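Ferredoxin CarAc (Pseudomonas resinovorans, PDB 7BUH) carries electrons through its Rieske-type [2Fe-2S] cluster from the reductase CarAd to the terminal oxygenase CarAa of carbazole 1,9a-dioxygenase. Local coordinates at residues 50-53 and 54-57; 22-25 and 26-29. All coordinates share one frame; numbering follows the deposited sequence.

Interaction 1 (50-53 and 54-57); sequences IASL and SEGT. With FES (Fe2/s2 (inorganic) cluster), chain B.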
loop_
_atom_site.group_PDB
_atom_site.type_symbol
_atom_site.label_atom_id
_atom_site.label_comp_id
_atom_site.label_asym_id
_atom_site.label_seq_id
_atom_site.Cartn_x
_atom_site.Cartn_y
_atom_site.Cartn_z
ATOM N N ILE A 50 12.369 -3.591 6.299
ATOM C CA ILE A 50 11.817 -2.366 6.945
ATOM C C ILE A 50 11.950 -1.128 6.045
ATOM O O ILE A 50 11.763 0.001 6.546
ATOM C CB ILE A 50 12.531 -2.142 8.294
ATOM C CG1 ILE A 50 12.403 -3.360 9.213
ATOM C CG2 ILE A 50 12.045 -0.888 8.969
ATOM C CD1 ILE A 50 10.980 -3.773 9.504
ATOM N N ALA A 51 12.213 -1.306 4.763
ATOM C CA ALA A 51 12.297 -0.188 3.806
ATOM C C ALA A 51 10.894 0.371 3.570
ATOM O O ALA A 51 9.894 -0.327 3.841
ATOM C CB ALA A 51 12.921 -0.642 2.524
ATOM N N SER A 52 10.829 1.593 3.044
ATOM C CA SER A 52 9.563 2.193 2.556
ATOM C C SER A 52 9.361 1.804 1.087
ATOM O O SER A 52 10.122 2.262 0.214
ATOM C CB SER A 52 9.555 3.680 2.800
ATOM O OG SER A 52 8.376 4.252 2.294
ATOM N N LEU A 53 8.330 1.010 0.799
ATOM C CA LEU A 53 7.987 0.648 -0.596
ATOM C C LEU A 53 7.609 1.871 -1.446
ATOM O O LEU A 53 7.823 1.820 -2.653
ATOM C CB LEU A 53 6.897 -0.428 -0.610
ATOM C CG LEU A 53 7.331 -1.767 -0.019
ATOM C CD1 LEU A 53 6.171 -2.724 0.021
ATOM C CD2 LEU A 53 8.488 -2.369 -0.806
ATOM N N SER A 54 7.063 2.936 -0.857
ATOM C CA SER A 54 6.718 4.175 -1.604
ATOM C C SER A 54 7.989 4.889 -2.093
ATOM O O SER A 54 7.841 5.867 -2.839
ATOM C CB SER A 54 5.869 5.098 -0.794
ATOM O OG SER A 54 6.534 5.434 0.406
ATOM N N GLU A 55 9.181 4.431 -1.711
ATOM C CA GLU A 55 10.472 4.959 -2.255
ATOM C C GLU A 55 11.001 4.010 -3.337
ATOM O O GLU A 55 12.120 4.236 -3.845
ATOM C CB GLU A 55 11.460 5.181 -1.111
ATOM C CG GLU A 55 11.073 6.323 -0.178
ATOM C CD GLU A 55 11.883 6.406 1.121
ATOM O OE1 GLU A 55 12.904 5.684 1.239
ATOM O OE2 GLU A 55 11.488 7.182 2.037
ATOM N N GLY A 56 10.254 2.948 -3.657
ATOM C CA GLY A 56 10.637 1.966 -4.675
ATOM C C GLY A 56 10.191 2.328 -6.080
ATOM O O GLY A 56 9.968 3.515 -6.388
ATOM N N THR A 57 10.127 1.314 -6.928
ATOM C CA THR A 57 9.889 1.412 -8.382
ATOM C C THR A 57 8.782 0.436 -8.736
ATOM O O THR A 57 8.943 -0.756 -8.425
ATOM C CB THR A 57 11.167 1.068 -9.156
ATOM O OG1 THR A 57 12.161 2.000 -8.697
ATOM C CG2 THR A 57 10.959 1.131 -10.650
HETATM FE FE1 FES B . 14.747 -6.200 2.018
HETATM FE FE2 FES B . 12.636 -4.816 1.143
HETATM S S1 FES B . 13.848 -4.352 2.942
HETATM S S2 FES B . 13.686 -6.490 0.112
HETATM O O HOH W 1 13.098 3.088 2.603
HETATM O O HOH W 2 8.654 6.970 2.314
#

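Interaction 2 (22-25 and 26-29); sequences VNRV and GAAP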
loop_
_atom_site.group_PDB
_atom_site.type_symbol
_atom_site.label_atom_id
_atom_site.label_comp_id
_atom_site.label_asym_id
_atom_site.label_seq_id
_atom_site.Cartn_x
_atom_site.Cartn_y
_atom_site.Cartn_z
ATOM N N VAL A 22 0.929 7.113 2.679
ATOM C CA VAL A 22 -0.168 7.582 3.555
ATOM C C VAL A 22 0.206 7.276 5.005
ATOM O O VAL A 22 0.307 6.084 5.398
ATOM C CB VAL A 22 -1.511 6.950 3.172
ATOM C CG1 VAL A 22 -2.581 7.408 4.128
ATOM C CG2 VAL A 22 -1.874 7.242 1.724
ATOM N N ASN A 23 0.414 8.327 5.807
ATOM C CA ASN A 23 0.762 8.122 7.234
ATOM C C ASN A 23 -0.527 8.064 8.062
ATOM O O ASN A 23 -1.496 8.788 7.727
ATOM C CB ASN A 23 1.739 9.189 7.702
ATOM C CG ASN A 23 3.003 9.190 6.882
ATOM O OD1 ASN A 23 3.853 8.309 7.039
ATOM N ND2 ASN A 23 3.092 10.131 5.966
ATOM N N ARG A 24 -0.546 7.196 9.064
ATOM C CA ARG A 24 -1.695 7.006 9.986
ATOM C C ARG A 24 -1.207 7.222 11.421
ATOM O O ARG A 24 -0.390 6.417 11.920
ATOM C CB ARG A 24 -2.283 5.610 9.831
ATOM C CG ARG A 24 -2.770 5.308 8.417
ATOM C CD ARG A 24 -3.522 4.015 8.393
ATOM N NE ARG A 24 -2.613 2.903 8.562
ATOM C CZ ARG A 24 -2.960 1.666 8.912
ATOM N NH1 ARG A 24 -4.215 1.367 9.181
ATOM N NH2 ARG A 24 -2.039 0.725 9.018
ATOM N N VAL A 25 -1.700 8.278 12.051
ATOM C CA VAL A 25 -1.380 8.610 13.469
ATOM C C VAL A 25 -1.475 7.310 14.272
ATOM O O VAL A 25 -2.552 6.704 14.253
ATOM C CB VAL A 25 -2.309 9.725 13.997
ATOM C CG1 VAL A 25 -1.837 11.098 13.524
ATOM C CG2 VAL A 25 -3.770 9.496 13.611
ATOM N N GLY A 26 -0.345 6.842 14.818
ATOM C CA GLY A 26 -0.246 5.686 15.734
ATOM C C GLY A 26 -0.444 4.335 15.059
ATOM O O GLY A 26 -0.663 3.328 15.786
ATOM N N ALA A 27 -0.377 4.268 13.722
ATOM C CA ALA A 27 -0.482 2.998 12.974
ATOM C C ALA A 27 0.550 2.990 11.833
ATOM O O ALA A 27 1.261 4.006 11.606
ATOM C CB ALA A 27 -1.893 2.755 12.483
ATOM N N ALA A 28 0.674 1.836 11.212
ATOM C CA ALA A 28 1.675 1.583 10.153
ATOM C C ALA A 28 1.298 2.405 8.929
ATOM O O ALA A 28 0.112 2.515 8.599
ATOM C CB ALA A 28 1.686 0.125 9.811
ATOM N N PRO A 29 2.286 2.938 8.198
ATOM C CA PRO A 29 2.009 3.686 6.977
ATOM C C PRO A 29 1.567 2.739 5.853
ATOM O O PRO A 29 1.873 1.558 5.865
ATOM C CB PRO A 29 3.340 4.365 6.690
ATOM C CG PRO A 29 4.327 3.407 7.265
ATOM C CD PRO A 29 3.707 2.982 8.562
HETATM O O HOH W 3 1.739 5.638 9.520
#

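Interaction 1 (50-53 and 54-57)
Ser52 OG has polar groups gathered closely about it: it accepts a hydrogen bond from a water 2.7 Å away, pairs with OD2 of Asp44, and lies 2.9 Å from Ser54 OG. Asp44 serves both serines, since its OD1 is hydrogen-bonded to Ser54 OG, and one carboxylate thus ties the two hydroxyls of this short turn together. In Ser52 OG stands opposite the backbone N (chi1 178°), whereas in one of two conformers of Ser54 it sits between N and the carbonyl carbon (chi1 58°). Glu55 closes the ring of polar groups from the solvent side. Its chain, extended beyond CG, lays the carboxylate alongside Ser52, with CD 4.0 Å from Ser52 CB, and each oxygen accepts a hydrogen bond from a water. The water on OE2 is the one that donates to Ser52 OG, while the water on OE1 accepts from Ser52 N at 2.8 Å, so the hydroxyl and the amide of Ser52 both reach Glu55 through water. The backbone beneath is a short 3-10 segment with two consecutive turns, in which Glu55 N donates to Ser52 O (3.0 Å) and Gly56 N to Leu53 O (2.9 Å). Leu53 turns inward from this polar rim, and Ala51 CB comes 3.8 Å from S1 of the cluster. The segment lies between strands 38-43 and 57-59 of the Rieske domain: the serines rest on Arg21 of strand 18-24, while Leu53 packs against the cluster ligand Cys65 and Ile63 of strand 62-64.

Interaction 2 (22-25 and 26-29)
Arg24 bends back over the end of a beta hairpin, turning its guanidinium edge to the carbonyl of Ala28 and one face to the methyl of Ala27. Strands 18-24 and 27-35 form the hairpin, and a type II turn from Arg24 to Ala27 joins them; their short segments here run at 171°, nearly antiparallel. Both NE and NH2 donate to Ala28 O, each at 2.8 Å, so the NE side of the guanidinium holds a single oxygen with a pair of bonds. That oxygen lies only 7° out of the guanidinium plane. NE meets it nearly along the C=O axis, whereas NH2 comes in more from the side, tilted from the carbonyl plane. The bend at chi3 (-72°) brings the head round to this position, and the two bonds restrain its rotation while Ala27 CB sits 3.8 Å above the centre of the guanidinium plane. With an alanine in its place, Ala28 O would probably lose both of these donors and the methyl of Ala27 the flat group it packs against. In the turn itself Ala27 N donates to Arg24 O, and Gly26 takes the positive phi of the third position. One water links the strands further on, accepting from Arg24 N and donating to Ala27 O. On the remaining side chains the contact is lighter: Asn23 and Pro29 cross obliquely, with OD1 of Asn23 4.0 Å from Pro29 CB. Val22 instead packs against Leu6 and Val8 of strand 5-10. Its carbonyl still reaches across the hairpin, where Pro29 CA makes a CA-H...O contact with Val22 O at 3.3 Å.

How the interactions relate
Both contacts are local and near the surface, interaction 2 preceding interaction 1 along the chain, with centres about 15 Å apart and nearest atoms about 6 Å apart. They hold different elements: 22-29 ties two neighbouring strands of the six-stranded sheet, whereas 50-57 folds a connection leading into the smaller sheet, beside the cluster. The chemistry differs accordingly. At the hairpin a cationic side chain serves a main-chain oxygen; at the turn, serine hydroxyls bind the Asp44 carboxylate directly and that of Glu55 through water, by way of Ser52, with one leucine facing the interior. Asp44 relates the two regions, because its backbone also bonds to Pro29 of interaction 2.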